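Local structure of phosphotriesterase homology protein (Escherichia coli, 1BF6) at residues L9-L14 and V183-L188; T158-M163 and N213-D218; V205-I210 and A223-L228; G211-S214 and K220-A223; R246-L249 and G254-Y257. The protein hydrolyses phosphorylated glyceryl acetates and probably other phosphoglycerol esters, as well as aromatic acetates and propionates, using two zinc ions per subunit. All coordinates share one frame; numbering follows the deposited sequence.

Interaction 1: L9-L14 and V183-L188. With ZN (zinc ion), chain C; ZN (zinc ion), chain D.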
# COMPACT_ATOMS: atom_id res chain seq x y z
N LEU A 9 -7.03 -0.33 -5.83
CA LEU A 9 -6.80 -0.86 -4.48
C LEU A 9 -5.40 -0.30 -4.19
O LEU A 9 -4.43 -0.69 -4.82
CB LEU A 9 -6.81 -2.39 -4.48
CG LEU A 9 -8.16 -3.05 -4.15
CD1 LEU A 9 -9.27 -2.52 -5.04
CD2 LEU A 9 -8.04 -4.56 -4.26
N ALA A 10 -5.34 0.63 -3.24
CA ALA A 10 -4.11 1.35 -2.90
C ALA A 10 -2.96 0.62 -2.21
O ALA A 10 -1.85 1.15 -2.13
CB ALA A 10 -4.47 2.60 -2.09
N HIS A 11 -3.21 -0.59 -1.71
CA HIS A 11 -2.18 -1.34 -0.98
C HIS A 11 -2.47 -2.83 -0.96
O HIS A 11 -3.22 -3.30 -0.12
CB HIS A 11 -2.10 -0.83 0.45
CG HIS A 11 -0.95 -1.39 1.23
ND1 HIS A 11 0.08 -0.61 1.73
CD2 HIS A 11 -0.65 -2.67 1.57
CE1 HIS A 11 0.95 -1.41 2.35
NE2 HIS A 11 0.55 -2.66 2.28
N GLU A 12 -1.82 -3.56 -1.86
CA GLU A 12 -2.01 -4.99 -1.96
C GLU A 12 -0.72 -5.73 -2.26
O GLU A 12 0.31 -5.13 -2.59
CB GLU A 12 -2.98 -5.31 -3.11
CG GLU A 12 -4.37 -4.72 -2.96
CD GLU A 12 -5.08 -5.18 -1.71
OE1 GLU A 12 -4.77 -6.29 -1.20
OE2 GLU A 12 -5.95 -4.44 -1.22
N HIS A 13 -0.78 -7.05 -2.14
CA HIS A 13 0.32 -7.92 -2.46
C HIS A 13 -0.24 -8.98 -3.37
O HIS A 13 -1.27 -9.56 -3.05
CB HIS A 13 0.90 -8.58 -1.21
CG HIS A 13 1.52 -7.62 -0.27
ND1 HIS A 13 2.79 -7.10 -0.43
CD2 HIS A 13 1.00 -6.99 0.81
CE1 HIS A 13 2.99 -6.19 0.52
NE2 HIS A 13 1.92 -6.10 1.29
N LEU A 14 0.38 -9.17 -4.54
CA LEU A 14 -0.02 -10.20 -5.49
C LEU A 14 0.98 -11.35 -5.39
O LEU A 14 0.64 -12.52 -5.60
CB LEU A 14 -0.06 -9.64 -6.91
CG LEU A 14 -1.08 -8.51 -7.06
CD1 LEU A 14 -1.16 -8.11 -8.51
CD2 LEU A 14 -2.44 -8.98 -6.55
N VAL A 183 0.19 7.51 3.88
CA VAL A 183 0.48 6.74 5.10
C VAL A 183 -0.36 5.46 5.21
O VAL A 183 -1.59 5.52 5.36
CB VAL A 183 0.28 7.61 6.36
CG1 VAL A 183 0.62 6.82 7.62
CG2 VAL A 183 1.15 8.86 6.28
N GLY A 184 0.32 4.31 5.16
CA GLY A 184 -0.36 3.03 5.22
C GLY A 184 -0.76 2.56 6.60
O GLY A 184 -0.15 2.92 7.61
N HIS A 185 -1.82 1.74 6.65
CA HIS A 185 -2.34 1.16 7.89
C HIS A 185 -2.74 2.12 8.99
O HIS A 185 -2.35 1.95 10.14
CB HIS A 185 -1.36 0.15 8.47
CG HIS A 185 -0.68 -0.69 7.45
ND1 HIS A 185 -1.29 -1.17 6.31
CD2 HIS A 185 0.61 -1.08 7.36
CE1 HIS A 185 -0.38 -1.79 5.59
NE2 HIS A 185 0.77 -1.75 6.21
N CYS A 186 -3.53 3.14 8.66
CA CYS A 186 -3.96 4.09 9.68
C CYS A 186 -5.22 3.59 10.39
O CYS A 186 -5.68 4.22 11.34
CB CYS A 186 -4.27 5.45 9.05
SG CYS A 186 -2.85 6.27 8.29
N ASP A 187 -5.71 2.43 9.95
CA ASP A 187 -6.95 1.85 10.47
C ASP A 187 -6.83 0.56 11.31
O ASP A 187 -7.61 -0.37 11.12
CB ASP A 187 -7.90 1.63 9.28
CG ASP A 187 -7.38 0.60 8.28
OD1 ASP A 187 -6.14 0.35 8.25
OD2 ASP A 187 -8.19 0.02 7.52
N LEU A 188 -5.89 0.52 12.24
CA LEU A 188 -5.73 -0.66 13.10
C LEU A 188 -6.04 -0.36 14.57
O LEU A 188 -5.88 -1.21 15.45
CB LEU A 188 -4.33 -1.27 12.93
CG LEU A 188 -4.16 -2.04 11.62
CD1 LEU A 188 -2.69 -2.34 11.33
CD2 LEU A 188 -4.97 -3.32 11.69
ZN ZN C . 1.40 -4.69 2.85
ZN ZN D . 2.43 -3.00 5.55
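His11 and His185 meet edge to face: the edge of His185 is turned to the face of His11, with planes at 66° and centroids 4.8 Å apart, the geometry of a T-shaped pair. His185 CE1 makes the contact, 3.5 Å from His11 CE1 and offset toward the rim of the His11 ring. No hydrogen bond joins the segments.

Each segment also binds zinc. His11 NE2 holds one zinc at 2.3 Å and His13 NE2 holds the same ion at 2.2 Å; Glu124 and Asp242 complete that site. His185 NE2 binds the second zinc at 2.2 Å, together with His157 and Glu124, so Glu124 bridges the two ions. With CG of His11 anti to the backbone N (chi1 -172°), its ring reaches across to this centre.

Second-shell hydrogen bonds probably limit the rotation of two metal-bound rings: His185 ND1 pairs with Asp208 OD1, and His13 ND1 with Thr54 OG1.

The contact is buried in the TIM barrel, its centre about 4 Å from that of the chain. Strand 7-12 lies beside strand 47-52, Ala10 and His11 touch Gln206 of strand 204-207, and Val183 and Cys186 pack on helix 192-200.

Interaction 2: T158-M163 and N213-D218. With SO4 (sulfate ion), chain E; SO4 (sulfate ion), chain F.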
# COMPACT_ATOMS: atom_id res chain seq x y z
N THR A 158 2.79 1.66 8.58
CA THR A 158 2.87 2.03 9.98
C THR A 158 2.51 0.73 10.70
O THR A 158 1.61 -0.00 10.27
CB THR A 158 1.90 3.17 10.44
OG1 THR A 158 0.53 2.80 10.20
CG2 THR A 158 2.23 4.49 9.75
N SER A 159 3.29 0.39 11.72
CA SER A 159 3.05 -0.82 12.50
C SER A 159 1.96 -0.54 13.53
O SER A 159 2.14 0.24 14.46
CB SER A 159 4.35 -1.28 13.17
OG SER A 159 5.18 -1.91 12.22
N PHE A 160 0.82 -1.18 13.33
CA PHE A 160 -0.33 -1.00 14.22
C PHE A 160 -0.72 0.46 14.38
O PHE A 160 -1.02 0.94 15.48
CB PHE A 160 -0.09 -1.70 15.56
CG PHE A 160 0.05 -3.19 15.41
CD1 PHE A 160 -1.06 -3.96 15.06
CD2 PHE A 160 1.30 -3.80 15.51
CE1 PHE A 160 -0.94 -5.32 14.80
CE2 PHE A 160 1.44 -5.17 15.25
CZ PHE A 160 0.32 -5.93 14.89
N SER A 161 -0.71 1.16 13.24
CA SER A 161 -1.08 2.57 13.15
C SER A 161 -0.26 3.53 14.01
O SER A 161 -0.77 4.56 14.46
CB SER A 161 -2.58 2.73 13.46
OG SER A 161 -3.35 1.89 12.61
N THR A 162 1.02 3.20 14.22
CA THR A 162 1.90 4.06 15.03
C THR A 162 2.98 4.73 14.18
O THR A 162 3.34 4.22 13.12
CB THR A 162 2.66 3.26 16.14
OG1 THR A 162 3.56 2.32 15.52
CG2 THR A 162 1.69 2.53 17.05
N MET A 163 3.46 5.88 14.66
CA MET A 163 4.55 6.64 14.04
C MET A 163 4.30 7.36 12.72
O MET A 163 5.24 7.87 12.11
CB MET A 163 5.81 5.76 13.91
CG MET A 163 6.17 4.97 15.17
SD MET A 163 6.18 5.96 16.66
CE MET A 163 7.75 6.81 16.45
N ASN A 213 -10.50 -7.94 10.92
CA ASN A 213 -11.29 -7.71 12.11
C ASN A 213 -10.78 -8.26 13.44
O ASN A 213 -11.27 -7.89 14.50
CB ASN A 213 -12.74 -8.12 11.83
CG ASN A 213 -13.31 -7.39 10.64
OD1 ASN A 213 -13.94 -7.97 9.77
ND2 ASN A 213 -13.05 -6.09 10.58
N SER A 214 -9.79 -9.15 13.38
CA SER A 214 -9.21 -9.68 14.61
C SER A 214 -8.19 -8.68 15.15
O SER A 214 -7.74 -8.79 16.29
CB SER A 214 -8.58 -11.05 14.35
OG SER A 214 -9.58 -11.99 13.99
N TYR A 215 -7.83 -7.70 14.33
CA TYR A 215 -6.90 -6.66 14.73
C TYR A 215 -7.71 -5.44 15.16
O TYR A 215 -7.48 -4.85 16.21
CB TYR A 215 -6.01 -6.23 13.56
CG TYR A 215 -4.91 -7.20 13.17
CD1 TYR A 215 -4.16 -7.88 14.14
CD2 TYR A 215 -4.57 -7.40 11.83
CE1 TYR A 215 -3.10 -8.71 13.78
CE2 TYR A 215 -3.52 -8.22 11.46
CZ TYR A 215 -2.79 -8.88 12.43
OH TYR A 215 -1.74 -9.69 12.06
N TYR A 216 -8.71 -5.12 14.34
CA TYR A 216 -9.57 -3.96 14.56
C TYR A 216 -10.85 -4.21 13.75
O TYR A 216 -10.77 -4.70 12.62
CB TYR A 216 -8.84 -2.72 14.04
CG TYR A 216 -9.45 -1.39 14.38
CD1 TYR A 216 -9.51 -0.94 15.70
CD2 TYR A 216 -9.93 -0.55 13.38
CE1 TYR A 216 -10.04 0.32 16.00
CE2 TYR A 216 -10.45 0.69 13.67
CZ TYR A 216 -10.50 1.12 14.97
OH TYR A 216 -11.01 2.37 15.25
N PRO A 217 -12.02 -3.88 14.30
CA PRO A 217 -13.28 -4.12 13.57
C PRO A 217 -13.65 -3.15 12.44
O PRO A 217 -13.49 -1.93 12.57
CB PRO A 217 -14.32 -4.14 14.68
CG PRO A 217 -13.78 -3.16 15.67
CD PRO A 217 -12.29 -3.42 15.68
N ASP A 218 -14.15 -3.70 11.33
CA ASP A 218 -14.60 -2.92 10.17
C ASP A 218 -15.63 -1.86 10.58
O ASP A 218 -15.71 -0.79 9.97
CB ASP A 218 -15.20 -3.81 9.08
CG ASP A 218 -14.16 -4.44 8.17
OD1 ASP A 218 -12.98 -4.00 8.15
OD2 ASP A 218 -14.52 -5.39 7.44
S SO4 E . 1.25 6.55 17.96
O1 SO4 E . 1.31 5.73 19.17
O2 SO4 E . 2.61 6.54 17.26
O3 SO4 E . 0.21 6.02 16.93
O4 SO4 E . 0.82 7.96 18.34
S SO4 F . -1.04 -10.23 8.51
O1 SO4 F . -0.93 -11.22 9.58
O2 SO4 F . -0.02 -10.55 7.43
O3 SO4 F . -2.44 -10.23 7.84
O4 SO4 F . -0.83 -8.84 9.09
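Phe160 and Tyr215 bring together two of the loops that follow strands in this TIM barrel, those after strands 154-157 and 204-207. The evidence is a T-shaped aromatic pair: the edge of Phe160 points at the face of Tyr215, with centroids 5.8 Å apart and planes at 78°. Phe160 CE1 leads, lying 4.1 Å from Tyr215 CE1. Both residues are exposed and the buried area is small, so this is a surface contact between two loops.

A sulfate, probably from the crystallisation liquor, lies at the hydroxyl end of Tyr215. Tyr215 OH donates to its O1 at 3.0 Å, and Thr244 OG1 also binds this ion.

Next to Phe160 in the chain is a compact turn. Ser159 O accepts from Thr162 N at 3.2 Å and from Thr162 OG1 at 2.7 Å, the hydroxyl lying in the carbonyl plane. OG1 reaches that oxygen because it sits between the backbone N and the carbonyl carbon (chi1 65°), and it is also bonded to Gly130 N. A valine in place of Thr162 would probably leave Gly130 N without its mate and Ser159 O with the backbone N-H as its one remaining partner in the turn, setting the loop freer to move.

Further out, Ser161 OG is tied to His185 O and Leu188 N, which joins the turn to the zinc-binding loop. Met163 stands at the N-cap of helix 164-173, where a second sulfate, also held by Lys189, receives Met163 N on its O2 at 2.8 Å with an N-H...O angle of 163°.

Interaction 3: V205-I210 and A223-L228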
# COMPACT_ATOMS: atom_id res chain seq x y z
N VAL A 205 -3.96 9.43 3.64
CA VAL A 205 -4.03 8.36 4.63
C VAL A 205 -4.76 7.15 4.04
O VAL A 205 -5.60 7.29 3.15
CB VAL A 205 -4.72 8.81 5.94
CG1 VAL A 205 -3.86 9.85 6.67
CG2 VAL A 205 -6.13 9.36 5.66
N GLN A 206 -4.42 5.96 4.53
CA GLN A 206 -5.04 4.74 4.03
C GLN A 206 -5.70 3.85 5.07
O GLN A 206 -5.18 3.66 6.17
CB GLN A 206 -4.03 3.92 3.26
CG GLN A 206 -3.63 4.55 1.95
CD GLN A 206 -2.51 3.84 1.26
OE1 GLN A 206 -2.05 2.76 1.69
NE2 GLN A 206 -2.03 4.44 0.18
N PHE A 207 -6.91 3.40 4.73
CA PHE A 207 -7.67 2.46 5.54
C PHE A 207 -7.49 1.24 4.64
O PHE A 207 -8.32 0.96 3.76
CB PHE A 207 -9.15 2.87 5.64
CG PHE A 207 -9.42 4.00 6.62
CD1 PHE A 207 -8.76 5.23 6.51
CD2 PHE A 207 -10.35 3.84 7.66
CE1 PHE A 207 -9.02 6.27 7.42
CE2 PHE A 207 -10.61 4.87 8.56
CZ PHE A 207 -9.94 6.10 8.44
N ASP A 208 -6.35 0.57 4.81
CA ASP A 208 -5.99 -0.58 3.97
C ASP A 208 -5.93 -1.95 4.65
O ASP A 208 -5.35 -2.89 4.08
CB ASP A 208 -4.64 -0.32 3.27
CG ASP A 208 -3.55 0.12 4.24
OD1 ASP A 208 -3.61 -0.25 5.43
OD2 ASP A 208 -2.64 0.87 3.81
N THR A 209 -6.49 -2.06 5.85
CA THR A 209 -6.51 -3.34 6.56
C THR A 209 -7.98 -3.81 6.70
O THR A 209 -8.34 -4.53 7.64
CB THR A 209 -5.82 -3.26 7.93
OG1 THR A 209 -6.45 -2.27 8.75
CG2 THR A 209 -4.32 -2.92 7.77
N ILE A 210 -8.81 -3.37 5.75
CA ILE A 210 -10.22 -3.72 5.73
C ILE A 210 -10.36 -5.24 5.71
O ILE A 210 -9.71 -5.92 4.92
CB ILE A 210 -10.90 -3.11 4.48
CG1 ILE A 210 -11.06 -1.60 4.68
CG2 ILE A 210 -12.25 -3.78 4.21
CD1 ILE A 210 -11.24 -0.83 3.37
N ALA A 223 -16.81 3.92 11.14
CA ALA A 223 -17.05 5.08 12.00
C ALA A 223 -15.99 6.16 11.73
O ALA A 223 -16.31 7.35 11.69
CB ALA A 223 -17.05 4.67 13.45
N MET A 224 -14.73 5.75 11.55
CA MET A 224 -13.66 6.71 11.27
C MET A 224 -13.86 7.32 9.89
O MET A 224 -13.65 8.52 9.71
CB MET A 224 -12.26 6.07 11.38
CG MET A 224 -11.83 5.80 12.82
SD MET A 224 -10.02 5.79 13.06
CE MET A 224 -9.61 4.25 12.31
N LEU A 225 -14.28 6.52 8.91
CA LEU A 225 -14.52 7.08 7.58
C LEU A 225 -15.61 8.15 7.64
O LEU A 225 -15.51 9.19 6.98
CB LEU A 225 -14.86 5.99 6.57
CG LEU A 225 -13.68 5.10 6.17
CD1 LEU A 225 -14.16 3.97 5.25
CD2 LEU A 225 -12.60 5.95 5.47
N HIS A 226 -16.63 7.93 8.47
CA HIS A 226 -17.71 8.90 8.63
C HIS A 226 -17.19 10.21 9.22
O HIS A 226 -17.64 11.29 8.82
CB HIS A 226 -18.83 8.34 9.51
CG HIS A 226 -19.83 7.52 8.76
ND1 HIS A 226 -20.98 8.07 8.22
CD2 HIS A 226 -19.82 6.22 8.38
CE1 HIS A 226 -21.63 7.14 7.54
NE2 HIS A 226 -20.95 6.02 7.62
N ALA A 227 -16.25 10.12 10.15
CA ALA A 227 -15.67 11.31 10.78
C ALA A 227 -14.97 12.15 9.70
O ALA A 227 -15.07 13.38 9.69
CB ALA A 227 -14.68 10.91 11.88
N LEU A 228 -14.30 11.47 8.78
CA LEU A 228 -13.59 12.14 7.69
C LEU A 228 -14.58 12.74 6.69
O LEU A 228 -14.42 13.88 6.25
CB LEU A 228 -12.63 11.16 7.01
CG LEU A 228 -11.58 10.62 8.00
CD1 LEU A 228 -10.64 9.66 7.30
CD2 LEU A 228 -10.81 11.77 8.65
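The ring of Phe207 lies beneath a methyl group of Leu225: CD2 stands 3.7 Å from the ring centroid and only 7° off the normal, a well-centred CH-pi contact. Met224 approaches differently, its CB sitting in the ring plane at the edge, 3.5 Å from Phe207 CE2. Leu228 comes from the opposite direction to the phenylalanine and meets it obliquely, CD1 lying 3.8 Å from Phe207 CE1. Three helix residues thus bound the ring at a face, at an edge and near its outer end. The CB of Phe207 points toward the helix, and with CG anti to the carbonyl carbon (chi1 -78°) the ring lies against Leu225.

All four residues are buried and the contact is wholly apolar. An alanine in place of Phe207 would probably open a gap between strand and helix, leaving Leu225 CD2 without its aromatic face and Met224 and Leu228 without their common partner.

The axes of strand 205-207 and helix 223-228 approach to 10.9 Å and run roughly antiparallel, at 146°. They belong to a beta-alpha-beta unit of the TIM barrel that ends in strand 237-239, whose Val237 touches Leu225 and Leu228, while helix 192-200 meets Phe207 through Ile195 and helix 259-270 covers Leu225.

Interaction 4: G211-S214 and K220-A223. With SO4 (sulfate ion), chain F.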
# COMPACT_ATOMS: atom_id res chain seq x y z
N GLY A 211 -11.19 -5.77 6.62
CA GLY A 211 -11.39 -7.21 6.70
C GLY A 211 -10.57 -7.89 7.78
O GLY A 211 -10.85 -9.04 8.14
N LYS A 212 -9.55 -7.20 8.30
CA LYS A 212 -8.69 -7.76 9.35
C LYS A 212 -9.30 -7.41 10.70
O LYS A 212 -8.70 -6.72 11.53
CB LYS A 212 -7.25 -7.22 9.20
CG LYS A 212 -6.68 -7.56 7.81
CD LYS A 212 -5.18 -7.39 7.66
CE LYS A 212 -4.77 -7.91 6.30
NZ LYS A 212 -3.29 -7.94 6.13
N ASN A 213 -10.50 -7.94 10.92
CA ASN A 213 -11.29 -7.71 12.11
C ASN A 213 -10.78 -8.26 13.44
O ASN A 213 -11.27 -7.89 14.50
CB ASN A 213 -12.74 -8.12 11.83
CG ASN A 213 -13.31 -7.39 10.64
OD1 ASN A 213 -13.94 -7.97 9.77
ND2 ASN A 213 -13.05 -6.09 10.58
N SER A 214 -9.79 -9.15 13.38
CA SER A 214 -9.21 -9.68 14.61
C SER A 214 -8.19 -8.68 15.15
O SER A 214 -7.74 -8.79 16.29
CB SER A 214 -8.58 -11.05 14.35
OG SER A 214 -9.58 -11.99 13.99
N LYS A 220 -15.62 -0.10 13.18
CA LYS A 220 -14.89 1.06 13.67
C LYS A 220 -14.16 1.79 12.54
O LYS A 220 -13.97 3.00 12.62
CB LYS A 220 -13.95 0.67 14.80
CG LYS A 220 -14.69 0.27 16.06
CD LYS A 220 -13.76 0.08 17.24
CE LYS A 220 -14.58 -0.22 18.49
NZ LYS A 220 -13.74 -0.25 19.73
N ARG A 221 -13.77 1.06 11.50
CA ARG A 221 -13.14 1.67 10.33
C ARG A 221 -14.22 2.54 9.68
O ARG A 221 -13.97 3.69 9.29
CB ARG A 221 -12.67 0.60 9.32
CG ARG A 221 -11.51 -0.29 9.80
CD ARG A 221 -11.01 -1.20 8.67
NE ARG A 221 -9.81 -1.92 9.09
CZ ARG A 221 -9.81 -3.05 9.81
NH1 ARG A 221 -10.95 -3.62 10.18
NH2 ARG A 221 -8.66 -3.54 10.25
N ILE A 222 -15.44 2.00 9.59
CA ILE A 222 -16.57 2.73 9.01
C ILE A 222 -16.85 4.01 9.80
O ILE A 222 -17.05 5.07 9.21
CB ILE A 222 -17.83 1.80 8.88
CG1 ILE A 222 -17.66 0.87 7.68
CG2 ILE A 222 -19.11 2.63 8.75
CD1 ILE A 222 -18.68 -0.25 7.60
N ALA A 223 -16.81 3.92 11.14
CA ALA A 223 -17.05 5.08 12.00
C ALA A 223 -15.99 6.16 11.73
O ALA A 223 -16.31 7.35 11.69
CB ALA A 223 -17.05 4.67 13.45
S SO4 F . -1.04 -10.23 8.51
O1 SO4 F . -0.93 -11.22 9.58
O2 SO4 F . -0.02 -10.55 7.43
O3 SO4 F . -2.44 -10.23 7.84
O4 SO4 F . -0.83 -8.84 9.09
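Arg221 NH2 is gripped by two oxygens, Lys212 O and Thr209 OG1. The bond to Lys212 O is weak, 3.4 Å long but fairly straight, with an N-H...O angle of 165°, and the oxygen lies at the guanidinium edge, near its plane. Gly211 N sits instead over one face of the group. Elsewhere on Arg221, NH1 forms a salt bridge with Asp218 and NE one with Asp187; Asp218 OD1 also receives Gly211 N, so one carboxylate oxygen holds both segments.

Asn213 ND2 comes within 3.3 Å of Arg221 NH1, yet both are donors and no bond joins them. Each donates weakly to Tyr216 O, which probably accounts for their closeness; the amide and guanidinium planes are 56° apart.

Lys212 is the centre of an inverse gamma turn, closed by a weak bond of 3.0 Å from Asn213 N to Gly211 O, in the loop between strand 204-207 and helix 218-230. Gly211 has phi 99°, and a CB there would jam against the carbonyl O of Ile210.

From this turn the Lys212 side chain runs out extended, away from the helix and toward the zinc site. Its NZ donates to Asp242 O, the backbone of a zinc ligand, and to a sulfate O3 at 3.0 Å.

Interaction 5: R246-L249 and G254-Y257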
# COMPACT_ATOMS: atom_id res chain seq x y z
N ARG A 246 -2.05 -16.81 1.86
CA ARG A 246 -2.82 -17.74 1.03
C ARG A 246 -4.22 -17.93 1.65
O ARG A 246 -5.21 -18.01 0.93
CB ARG A 246 -2.11 -19.10 0.94
CG ARG A 246 -0.77 -19.07 0.24
CD ARG A 246 -0.09 -20.44 0.31
NE ARG A 246 1.01 -20.57 -0.64
CZ ARG A 246 1.51 -21.74 -1.05
NH1 ARG A 246 1.00 -22.88 -0.59
NH2 ARG A 246 2.50 -21.78 -1.93
N SER A 247 -4.28 -17.93 2.98
CA SER A 247 -5.54 -18.11 3.69
C SER A 247 -6.52 -16.96 3.51
O SER A 247 -7.69 -17.05 3.90
CB SER A 247 -5.30 -18.41 5.18
OG SER A 247 -4.64 -17.35 5.86
N HIS A 248 -6.04 -15.86 2.92
CA HIS A 248 -6.89 -14.70 2.65
C HIS A 248 -7.65 -14.89 1.32
O HIS A 248 -8.67 -14.25 1.08
CB HIS A 248 -6.05 -13.41 2.56
CG HIS A 248 -5.43 -12.98 3.85
ND1 HIS A 248 -4.30 -12.18 3.91
CD2 HIS A 248 -5.79 -13.20 5.14
CE1 HIS A 248 -4.01 -11.92 5.17
NE2 HIS A 248 -4.90 -12.53 5.94
N LEU A 249 -7.12 -15.76 0.46
CA LEU A 249 -7.71 -16.04 -0.84
C LEU A 249 -9.01 -16.86 -0.71
O LEU A 249 -9.12 -17.70 0.17
CB LEU A 249 -6.71 -16.80 -1.72
CG LEU A 249 -5.33 -16.13 -1.91
CD1 LEU A 249 -4.51 -16.95 -2.90
CD2 LEU A 249 -5.49 -14.69 -2.39
N GLY A 254 -10.84 -18.07 2.33
CA GLY A 254 -10.70 -16.70 2.79
C GLY A 254 -11.75 -15.75 2.21
O GLY A 254 -12.74 -16.18 1.60
N TYR A 255 -11.51 -14.45 2.36
CA TYR A 255 -12.43 -13.42 1.91
C TYR A 255 -12.11 -12.79 0.55
O TYR A 255 -13.00 -12.23 -0.09
CB TYR A 255 -12.57 -12.34 2.98
CG TYR A 255 -11.25 -11.85 3.55
CD1 TYR A 255 -10.63 -12.52 4.61
CD2 TYR A 255 -10.63 -10.72 3.02
CE1 TYR A 255 -9.41 -12.07 5.14
CE2 TYR A 255 -9.40 -10.26 3.55
CZ TYR A 255 -8.80 -10.94 4.60
OH TYR A 255 -7.59 -10.50 5.09
N GLY A 256 -10.85 -12.89 0.12
CA GLY A 256 -10.44 -12.33 -1.16
C GLY A 256 -10.32 -10.81 -1.25
O GLY A 256 -10.80 -10.07 -0.36
N TYR A 257 -9.69 -10.34 -2.32
CA TYR A 257 -9.50 -8.91 -2.57
C TYR A 257 -10.83 -8.18 -2.77
O TYR A 257 -11.02 -7.08 -2.26
CB TYR A 257 -8.64 -8.67 -3.81
CG TYR A 257 -7.26 -9.27 -3.75
CD1 TYR A 257 -7.05 -10.61 -4.06
CD2 TYR A 257 -6.15 -8.49 -3.39
CE1 TYR A 257 -5.80 -11.16 -4.02
CE2 TYR A 257 -4.87 -9.04 -3.35
CZ TYR A 257 -4.71 -10.38 -3.67
OH TYR A 257 -3.46 -10.95 -3.63
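His248 and Gly254 bring the two ends of a short loop together, their CA atoms 4.3 Å apart, and the tight part of the contact is made by backbone. His248 O receives Gly256 N at 2.7 Å. Leu249 O receives Gly254 N at 2.8 Å in a bent arrangement: the N-H...O angle is 140° and the donor is tilted out of the carbonyl plane. Gly254 CA adds a CA-H...O contact of 3.2 Å to Ser247 O. Glycine is needed here, since a CB on Gly254 would come within 2.3 Å of Ser247 O. Gly256, with its positive phi, also adopts a backbone shape that suits glycine.

On the partly exposed side the contact rests instead on side chains, two rings lying side by side. Tyr255 and His248 are oblique, planes at 43°, with Tyr255 OH over one face of the imidazole near its rim; the nearest approach of the two is 3.2 Å, from that OH to His248 CD2. Tyr255 has CG between the backbone N and the carbonyl carbon (chi1 48°), which folds its ring back over His248 O. On the buried side, Leu249 CD2 touches Tyr257 CE1 at 3.9 Å, and both side chains pack on Ile35 of helix 32-44.

The two hydrogen bonds across the contact are made by backbone carbonyls and amides, so they do not draw on side-chain polar groups. His248, whose ND1 is bonded to Thr244 N, lies about 4 Å, at nearest atoms, from the bound sulfate, consistent with a place at the rim of an anion-accepting pocket.

In the fold
From the N terminus, strand 7-12 meets the loop after strand 181-183 in interaction 1, closing a span of 168 residues across the barrel. Interaction 2 starts inside that span and ends beyond it, so the two cross; Thr158 OG1 binds the backbone of Gly184. Interaction 2 also crosses interaction 3, which closes the strand 204-207 to helix 218-230 connection. Interaction 4 opens after the first segment of interaction 3 and ends on the same stretch of helix 218-230, sharing Ala223; it shares Asn213 and Ser214 with interaction 2 and is tied to the 183-188 loop of interaction 1. Interaction 5 follows in series in the loop before helix 259-270, returning to the N-terminal segment through Tyr257 OH and His13 O.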